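PDB 3G5W: multicopper oxidase type 1 from Nitrosomonas europaea, which probably acts as a laccase-like copper oxidase, coupling a mononuclear copper site to copper-oxygen clusters held between subunits. Local coordinates for residues Lys137-Met142 against Gln178-Lys183; His205-Gln210 against Ile272-Val277. One frame throughout, in Å; residues are numbered along the deposited sequence.

In the fold
Both contacts lie in the second cupredoxin-like domain, with centres 11 Å apart. They are joined by neighbouring parallel strands, 180-182 and 269-274. The backbone I180 O lies 2.9 Å from E273 N, a probable hydrogen bond. R181 NE forms a salt bridge with E273 OE2, also at 2.9 Å. Interaction 1 faces strand 180-182 against the other sheet of the domain. Interaction 2 joins strand 269-274 to the loop that follows copper ligand H205. Interaction 1 is more remote from the copper: the I180 side chain is about 14 Å from a bound Cu-O-Cu linkage. In interaction 2, H205 NE2 is 2.0 Å from CU2 of that group.

Interaction 1: Lys137-Met142 against Gln178-Lys183; sequences KDYILM and QPIRVK
Y139 and I180 meet across two antiparallel strands whose axes come within 9.9 Å, too far apart for backbone pairing. The side chains bridge the gap, sliding past each other in opposite directions. I180 CG2 lies over one face of the Y139 ring, 4.0 Å from its centroid and 27° off the normal. This is a CH-pi contact. I180 CG1 runs along the same ring near CD1 and CE1. The phenol end extends past I180 and is linked to R181 N through a water. Y139 OH is 2.8 Å from this water, which lies in the ring plane and accepts a hydrogen bond from R181 N.

K137 comes alongside Y139 from the same strand. Its chain bends at CG-CD (chi3 85°), which brings NZ to R181 O at 2.7 Å. The C=O...N angle is 169°, so the ammonium meets the carbonyl almost head-on. The R181 side chain leads away and forms a salt bridge with E273.

Strand 180-182 is the outermost of its sheet within the chain. The R181 carbonyl takes a bond from K137 of the facing sheet, and its amide gives one to a water that Y139 OH also contacts.

Interaction 2: His205-Gln210 against Ile272-Val277; sequences HGHISQ and IEYEEV. With C2O (Cu-O-Cu linkage), chain P; C1O (Cu-O linkage), chain H.
H207 and Y274 point their side chains at each other from opposite directions. Their rings meet rim to rim, nearly coplanar: the planes differ by 12° and the centroids are 5.8 Å apart. Neither ring covers the face of the other.

The H207 side chain leaves its backbone toward strand 272-274. From CB, CG is anti to the carbonyl carbon (chi1 -56°), which sends the imidazole at the tyrosine. CD2 turns back to its own segment, where H205 O lies in the ring plane, 3.0 Å from H207 CD2. ND1, on the other side of CG, makes a weak hydrogen bond to N241 O. At the tip, NE2 is 3.7 Å from Y274 CE2, which also lies in the imidazole plane. CE1 faces the phenol oxygen, but that approach is modelled too close, so its detail is doubtful. Y274 OH has a clear partner in the backbone N of N244.

H205, two residues back, reaches the copper. Its NE2 binds CU2 of the Cu-O-Cu linkage at 2.0 Å, together with H251 of the same chain and H105 of the second subunit. CU4 of the Cu-O linkage sits 3.2 Å above the H205 ring plane, offset toward the rim. D72 of the second subunit holds H205 ND1. Such a histidine-bound cluster between cupredoxin domains is characteristic of multicopper oxidases.

The pair joins the loop leading into strand 209-214, of one sheet, to the end of strand 269-274, of the other. W248 of strand 247-252 meets both rings, edge-to-face with H207. V182 of strand 180-182 packs on Y274.

Interaction 1: Lys137-Met142 against Gln178-Lys183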
ATOM      1  N   LYS A 137       4.048  27.980  -6.439  1.00 21.05           N
ATOM      2  CA  LYS A 137       5.063  27.561  -5.448  1.00 21.96           C
ATOM      3  C   LYS A 137       5.291  26.037  -5.500  1.00 21.34           C
ATOM      4  O   LYS A 137       4.347  25.260  -5.580  1.00 21.12           O
ATOM      5  CB  LYS A 137       4.664  27.957  -4.022  1.00 22.21           C
ATOM      6  CG  LYS A 137       4.288  29.421  -3.784  1.00 23.32           C
ATOM      7  CD  LYS A 137       4.109  29.718  -2.286  1.00 23.84           C
ATOM      8  CE  LYS A 137       5.452  30.041  -1.621  1.00 27.16           C
ATOM      9  NZ  LYS A 137       5.318  30.595  -0.232  1.00 29.08           N
ATOM     10  N   ASP A 138       6.553  25.626  -5.415  1.00 20.88           N
ATOM     11  CA  ASP A 138       6.945  24.241  -5.642  1.00 20.28           C
ATOM     12  C   ASP A 138       7.682  23.733  -4.391  1.00 19.58           C
ATOM     13  O   ASP A 138       8.610  24.386  -3.921  1.00 18.82           O
ATOM     14  CB  ASP A 138       7.859  24.202  -6.871  1.00 21.19           C
ATOM     15  CG  ASP A 138       7.791  22.891  -7.636  1.00 22.51           C
ATOM     16  OD1 ASP A 138       7.407  21.859  -7.055  1.00 25.83           O
ATOM     17  OD2 ASP A 138       8.146  22.891  -8.835  1.00 23.71           O
ATOM     18  N   TYR A 139       7.252  22.587  -3.869  1.00 18.81           N
ATOM     19  CA  TYR A 139       7.751  22.024  -2.601  1.00 19.06           C
ATOM     20  C   TYR A 139       8.186  20.560  -2.744  1.00 18.93           C
ATOM     21  O   TYR A 139       7.488  19.764  -3.367  1.00 19.09           O
ATOM     22  CB  TYR A 139       6.653  22.083  -1.529  1.00 19.21           C
ATOM     23  CG  TYR A 139       6.287  23.477  -1.087  1.00 19.58           C
ATOM     24  CD1 TYR A 139       6.774  23.994   0.111  1.00 19.98           C
ATOM     25  CD2 TYR A 139       5.454  24.282  -1.870  1.00 20.95           C
ATOM     26  CE1 TYR A 139       6.447  25.283   0.524  1.00 20.78           C
ATOM     27  CE2 TYR A 139       5.117  25.569  -1.468  1.00 20.28           C
ATOM     28  CZ  TYR A 139       5.622  26.069  -0.283  1.00 20.69           C
ATOM     29  OH  TYR A 139       5.288  27.341   0.116  1.00 20.23           O
ATOM     30  N   ILE A 140       9.315  20.210  -2.128  1.00 18.21           N
ATOM     31  CA  ILE A 140       9.807  18.833  -2.134  1.00 17.83           C
ATOM     32  C   ILE A 140       9.650  18.273  -0.723  1.00 17.85           C
ATOM     33  O   ILE A 140      10.157  18.867   0.233  1.00 18.19           O
ATOM     34  CB  ILE A 140      11.296  18.760  -2.578  1.00 17.84           C
ATOM     35  CG1 ILE A 140      11.438  19.226  -4.035  1.00 18.51           C
ATOM     36  CG2 ILE A 140      11.863  17.337  -2.384  1.00 17.84           C
ATOM     37  CD1 ILE A 140      12.863  19.494  -4.472  1.00 17.50           C
ATOM     38  N   LEU A 141       8.905  17.173  -0.594  1.00 17.55           N
ATOM     39  CA  LEU A 141       8.764  16.473   0.693  1.00 17.74           C
ATOM     40  C   LEU A 141       9.250  15.032   0.567  1.00 17.34           C
ATOM     41  O   LEU A 141       8.584  14.189  -0.051  1.00 17.20           O
ATOM     42  CB  LEU A 141       7.315  16.459   1.214  1.00 18.01           C
ATOM     43  CG  LEU A 141       6.211  17.530   1.131  1.00 19.64           C
ATOM     44  CD1 LEU A 141       5.459  17.584   2.464  1.00 21.08           C
ATOM     45  CD2 LEU A 141       6.631  18.919   0.692  1.00 18.58           C
ATOM     46  N   MET A 142      10.403  14.754   1.169  1.00 17.01           N
ATOM     47  CA  MET A 142      10.976  13.410   1.160  1.00 17.35           C
ATOM     48  C   MET A 142      10.645  12.699   2.469  1.00 16.88           C
ATOM     49  O   MET A 142      10.986  13.183   3.546  1.00 16.40           O
ATOM     50  CB  MET A 142      12.491  13.473   0.926  1.00 16.82           C
ATOM     51  CG  MET A 142      12.865  14.242  -0.357  1.00 17.35           C
ATOM     52  SD  MET A 142      14.597  14.118  -0.847  1.00 18.51           S
ATOM     53  CE  MET A 142      14.622  12.463  -1.531  1.00 16.71           C
ATOM     54  N   GLN A 178       8.525  22.539   9.033  1.00 18.63           N
ATOM     55  CA  GLN A 178       8.197  23.944   8.782  1.00 18.32           C
ATOM     56  C   GLN A 178       6.820  24.098   8.146  1.00 18.28           C
ATOM     57  O   GLN A 178       6.430  23.279   7.319  1.00 18.22           O
ATOM     58  CB  GLN A 178       9.253  24.594   7.872  1.00 18.44           C
ATOM     59  CG  GLN A 178      10.643  24.677   8.489  1.00 18.04           C
ATOM     60  CD  GLN A 178      10.700  25.590   9.694  1.00 20.06           C
ATOM     61  OE1 GLN A 178      10.046  26.631   9.734  1.00 20.57           O
ATOM     62  NE2 GLN A 178      11.492  25.205  10.688  1.00 20.86           N
ATOM     63  N   PRO A 179       6.087  25.167   8.510  1.00 18.59           N
ATOM     64  CA  PRO A 179       4.796  25.381   7.858  1.00 18.36           C
ATOM     65  C   PRO A 179       4.986  25.729   6.384  1.00 18.51           C
ATOM     66  O   PRO A 179       6.010  26.308   6.005  1.00 18.88           O
ATOM     67  CB  PRO A 179       4.213  26.573   8.616  1.00 18.72           C
ATOM     68  CG  PRO A 179       5.423  27.318   9.154  1.00 18.41           C
ATOM     69  CD  PRO A 179       6.400  26.226   9.497  1.00 18.45           C
ATOM     70  N   ILE A 180       4.020  25.340   5.564  1.00 18.00           N
ATOM     71  CA  ILE A 180       3.969  25.743   4.164  1.00 18.05           C
ATOM     72  C   ILE A 180       3.146  27.019   4.139  1.00 18.43           C
ATOM     73  O   ILE A 180       1.981  26.998   4.496  1.00 18.31           O
ATOM     74  CB  ILE A 180       3.354  24.613   3.305  1.00 18.00           C
ATOM     75  CG1 ILE A 180       4.340  23.433   3.248  1.00 17.73           C
ATOM     76  CG2 ILE A 180       2.964  25.113   1.886  1.00 16.80           C
ATOM     77  CD1 ILE A 180       3.745  22.107   2.763  1.00 18.43           C
ATOM     78  N   ARG A 181       3.770  28.141   3.775  1.00 18.91           N
ATOM     79  CA  ARG A 181       3.104  29.444   3.883  1.00 19.67           C
ATOM     80  C   ARG A 181       2.618  29.931   2.533  1.00 19.95           C
ATOM     81  O   ARG A 181       3.392  30.017   1.578  1.00 20.31           O
ATOM     82  CB  ARG A 181       4.016  30.490   4.540  1.00 19.56           C
ATOM     83  CG  ARG A 181       4.300  30.199   5.996  1.00 20.99           C
ATOM     84  CD  ARG A 181       5.155  31.260   6.645  1.00 21.68           C
ATOM     85  NE  ARG A 181       5.119  31.127   8.102  1.00 23.30           N
ATOM     86  CZ  ARG A 181       5.795  31.896   8.949  1.00 23.12           C
ATOM     87  NH1 ARG A 181       6.582  32.865   8.490  1.00 22.60           N
ATOM     88  NH2 ARG A 181       5.688  31.692  10.257  1.00 22.64           N
ATOM     89  N   VAL A 182       1.329  30.251   2.466  1.00 20.24           N
ATOM     90  CA  VAL A 182       0.669  30.593   1.204  1.00 20.68           C
ATOM     91  C   VAL A 182      -0.259  31.793   1.363  1.00 21.65           C
ATOM     92  O   VAL A 182      -0.481  32.276   2.476  1.00 21.24           O
ATOM     93  CB  VAL A 182      -0.177  29.409   0.657  1.00 20.66           C
ATOM     94  CG1 VAL A 182       0.709  28.207   0.305  1.00 19.94           C
ATOM     95  CG2 VAL A 182      -1.273  29.014   1.651  1.00 20.51           C
ATOM     96  N   LYS A 183      -0.798  32.262   0.239  1.00 22.50           N
ATOM     97  CA  LYS A 183      -1.908  33.212   0.255  1.00 23.63           C
ATOM     98  C   LYS A 183      -2.984  32.745  -0.715  1.00 23.58           C
ATOM     99  O   LYS A 183      -2.727  31.915  -1.582  1.00 23.54           O
ATOM    100  CB  LYS A 183      -1.439  34.631  -0.085  1.00 23.99           C
ATOM    101  CG  LYS A 183      -1.101  34.865  -1.545  1.00 26.21           C
ATOM    102  CD  LYS A 183      -0.382  36.196  -1.732  1.00 29.25           C
ATOM    103  CE  LYS A 183      -0.040  36.429  -3.199  1.00 32.40           C
ATOM    104  NZ  LYS A 183       0.948  35.431  -3.743  1.00 34.18           N
TER
HETATM  105  O   HOH W   1       6.460  28.163   2.557  1.00 22.57           O

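Interaction 2: His205-Gln210 against Ile272-Val277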
ATOM      1  N   HIS A 205      -5.787  18.581   4.819  1.00 16.90           N
ATOM      2  CA  HIS A 205      -7.068  19.171   5.235  1.00 16.80           C
ATOM      3  C   HIS A 205      -7.448  20.376   4.380  1.00 16.75           C
ATOM      4  O   HIS A 205      -6.576  21.098   3.901  1.00 16.76           O
ATOM      5  CB  HIS A 205      -6.981  19.651   6.680  1.00 16.18           C
ATOM      6  CG  HIS A 205      -6.873  18.554   7.695  1.00 16.61           C
ATOM      7  ND1 HIS A 205      -7.428  18.663   8.951  1.00 16.52           N
ATOM      8  CD2 HIS A 205      -6.277  17.339   7.650  1.00 16.72           C
ATOM      9  CE1 HIS A 205      -7.173  17.561   9.640  1.00 17.75           C
ATOM     10  NE2 HIS A 205      -6.481  16.739   8.870  1.00 17.47           N
ATOM     11  N   GLY A 206      -8.755  20.584   4.209  1.00 16.75           N
ATOM     12  CA  GLY A 206      -9.312  21.816   3.636  1.00 17.16           C
ATOM     13  C   GLY A 206      -9.179  22.044   2.141  1.00 17.37           C
ATOM     14  O   GLY A 206      -9.625  23.076   1.632  1.00 17.70           O
ATOM     15  N   HIS A 207      -8.575  21.093   1.438  1.00 17.58           N
ATOM     16  CA  HIS A 207      -8.268  21.247   0.015  1.00 17.77           C
ATOM     17  C   HIS A 207      -8.475  19.953  -0.753  1.00 18.10           C
ATOM     18  O   HIS A 207      -8.467  18.868  -0.172  1.00 18.02           O
ATOM     19  CB  HIS A 207      -6.819  21.713  -0.168  1.00 17.75           C
ATOM     20  CG  HIS A 207      -6.504  22.981   0.560  1.00 17.53           C
ATOM     21  ND1 HIS A 207      -6.477  24.208  -0.066  1.00 19.00           N
ATOM     22  CD2 HIS A 207      -6.236  23.218   1.866  1.00 17.25           C
ATOM     23  CE1 HIS A 207      -6.199  25.146   0.821  1.00 17.72           C
ATOM     24  NE2 HIS A 207      -6.045  24.571   1.999  1.00 19.37           N
ATOM     25  N   ILE A 208      -8.642  20.078  -2.068  1.00 18.67           N
ATOM     26  CA  ILE A 208      -8.683  18.917  -2.952  1.00 19.01           C
ATOM     27  C   ILE A 208      -7.274  18.604  -3.448  1.00 19.17           C
ATOM     28  O   ILE A 208      -6.641  19.437  -4.096  1.00 19.02           O
ATOM     29  CB  ILE A 208      -9.615  19.150  -4.168  1.00 19.00           C
ATOM     30  CG1 ILE A 208     -11.031  19.509  -3.694  1.00 19.10           C
ATOM     31  CG2 ILE A 208      -9.616  17.904  -5.074  1.00 18.82           C
ATOM     32  CD1 ILE A 208     -11.937  20.085  -4.783  1.00 19.45           C
ATOM     33  N   SER A 209      -6.783  17.408  -3.126  1.00 19.04           N
ATOM     34  CA  SER A 209      -5.530  16.920  -3.689  1.00 19.09           C
ATOM     35  C   SER A 209      -5.743  16.479  -5.129  1.00 19.10           C
ATOM     36  O   SER A 209      -6.552  15.582  -5.394  1.00 18.71           O
ATOM     37  CB  SER A 209      -4.987  15.743  -2.872  1.00 18.88           C
ATOM     38  OG  SER A 209      -4.536  16.168  -1.599  1.00 19.68           O
ATOM     39  N   GLN A 210      -5.030  17.119  -6.055  1.00 18.92           N
ATOM     40  CA  GLN A 210      -5.032  16.685  -7.443  1.00 19.45           C
ATOM     41  C   GLN A 210      -3.745  15.901  -7.675  1.00 18.91           C
ATOM     42  O   GLN A 210      -2.669  16.488  -7.796  1.00 18.97           O
ATOM     43  CB  GLN A 210      -5.103  17.876  -8.410  1.00 19.27           C
ATOM     44  CG  GLN A 210      -6.319  18.786  -8.238  1.00 20.78           C
ATOM     45  CD  GLN A 210      -6.224  20.035  -9.109  1.00 21.99           C
ATOM     46  OE1 GLN A 210      -6.216  19.949 -10.336  1.00 25.75           O
ATOM     47  NE2 GLN A 210      -6.132  21.203  -8.472  1.00 25.64           N
ATOM     48  N   ILE A 272      -0.361  24.006   6.681  1.00 20.07           N
ATOM     49  CA  ILE A 272      -0.426  25.053   5.669  1.00 20.29           C
ATOM     50  C   ILE A 272      -0.989  26.304   6.346  1.00 20.45           C
ATOM     51  O   ILE A 272      -2.073  26.253   6.929  1.00 20.35           O
ATOM     52  CB  ILE A 272      -1.351  24.651   4.494  1.00 20.29           C
ATOM     53  CG1 ILE A 272      -0.769  23.457   3.722  1.00 20.65           C
ATOM     54  CG2 ILE A 272      -1.610  25.849   3.564  1.00 21.03           C
ATOM     55  CD1 ILE A 272      -1.795  22.734   2.849  1.00 22.12           C
ATOM     56  N   GLU A 273      -0.245  27.408   6.274  1.00 20.87           N
ATOM     57  CA  GLU A 273      -0.654  28.696   6.869  1.00 21.72           C
ATOM     58  C   GLU A 273      -0.968  29.731   5.788  1.00 21.99           C
ATOM     59  O   GLU A 273      -0.088  30.094   5.004  1.00 21.65           O
ATOM     60  CB  GLU A 273       0.465  29.256   7.762  1.00 21.78           C
ATOM     61  CG  GLU A 273       0.860  28.395   8.957  1.00 22.11           C
ATOM     62  CD  GLU A 273       2.073  28.929   9.714  1.00 22.35           C
ATOM     63  OE1 GLU A 273       2.331  28.442  10.841  1.00 24.28           O
ATOM     64  OE2 GLU A 273       2.780  29.826   9.195  1.00 23.32           O
ATOM     65  N   TYR A 274      -2.212  30.212   5.743  1.00 22.57           N
ATOM     66  CA  TYR A 274      -2.564  31.325   4.857  1.00 23.39           C
ATOM     67  C   TYR A 274      -2.279  32.656   5.539  1.00 24.65           C
ATOM     68  O   TYR A 274      -2.619  32.847   6.710  1.00 24.59           O
ATOM     69  CB  TYR A 274      -4.039  31.307   4.515  1.00 22.73           C
ATOM     70  CG  TYR A 274      -4.488  30.321   3.472  1.00 21.92           C
ATOM     71  CD1 TYR A 274      -4.977  30.775   2.249  1.00 21.10           C
ATOM     72  CD2 TYR A 274      -4.487  28.944   3.722  1.00 20.92           C
ATOM     73  CE1 TYR A 274      -5.433  29.900   1.298  1.00 21.13           C
ATOM     74  CE2 TYR A 274      -4.946  28.050   2.762  1.00 20.15           C
ATOM     75  CZ  TYR A 274      -5.418  28.545   1.556  1.00 21.00           C
ATOM     76  OH  TYR A 274      -5.897  27.711   0.589  1.00 20.27           O
ATOM     77  N   GLU A 275      -1.683  33.589   4.806  1.00 26.24           N
ATOM     78  CA  GLU A 275      -1.370  34.887   5.398  1.00 28.31           C
ATOM     79  C   GLU A 275      -2.633  35.661   5.783  1.00 28.60           C
ATOM     80  O   GLU A 275      -2.600  36.471   6.703  1.00 29.29           O
ATOM     81  CB  GLU A 275      -0.437  35.714   4.509  1.00 28.37           C
ATOM     82  CG  GLU A 275      -0.947  36.037   3.135  1.00 29.71           C
ATOM     83  CD  GLU A 275      -0.019  36.989   2.387  1.00 30.71           C
ATOM     84  OE1 GLU A 275       1.188  36.671   2.241  1.00 33.59           O
ATOM     85  OE2 GLU A 275      -0.505  38.050   1.936  1.00 33.79           O
ATOM     86  N   GLU A 276      -3.742  35.375   5.099  1.00 29.22           N
ATOM     87  CA  GLU A 276      -5.033  36.018   5.376  1.00 29.73           C
ATOM     88  C   GLU A 276      -5.542  35.803   6.810  1.00 29.79           C
ATOM     89  O   GLU A 276      -6.106  36.725   7.410  1.00 29.70           O
ATOM     90  CB  GLU A 276      -6.098  35.566   4.367  1.00 29.95           C
ATOM     91  CG  GLU A 276      -5.934  36.143   2.953  1.00 30.93           C
ATOM     92  CD  GLU A 276      -5.015  35.322   2.052  1.00 32.29           C
ATOM     93  OE1 GLU A 276      -4.830  35.716   0.882  1.00 33.02           O
ATOM     94  OE2 GLU A 276      -4.479  34.285   2.498  1.00 32.67           O
ATOM     95  N   VAL A 277      -5.344  34.601   7.360  1.00 29.56           N
ATOM     96  CA  VAL A 277      -5.832  34.300   8.719  1.00 29.40           C
ATOM     97  C   VAL A 277      -4.801  34.546   9.827  1.00 29.42           C
ATOM     98  O   VAL A 277      -5.161  34.656  10.998  1.00 29.52           O
ATOM     99  CB  VAL A 277      -6.449  32.863   8.853  1.00 29.31           C
ATOM    100  CG1 VAL A 277      -7.522  32.629   7.787  1.00 28.88           C
ATOM    101  CG2 VAL A 277      -5.381  31.788   8.799  1.00 28.84           C
TER
HETATM  102 CU2  C2O P 362      -5.784  15.137   9.878  1.00 22.05          CU
HETATM  103 CU3  C2O P 362      -8.987  11.427   8.785  1.00 20.23          CU
HETATM  104  O1  C2O P 362      -7.224  13.301   9.553  1.00 23.41           O
HETATM  105 CU4  C1O H   2      -8.871  15.159   7.251  1.00 22.97          CU
HETATM  106  O3  C1O H   2     -10.369  16.700   5.433  1.00 14.19           O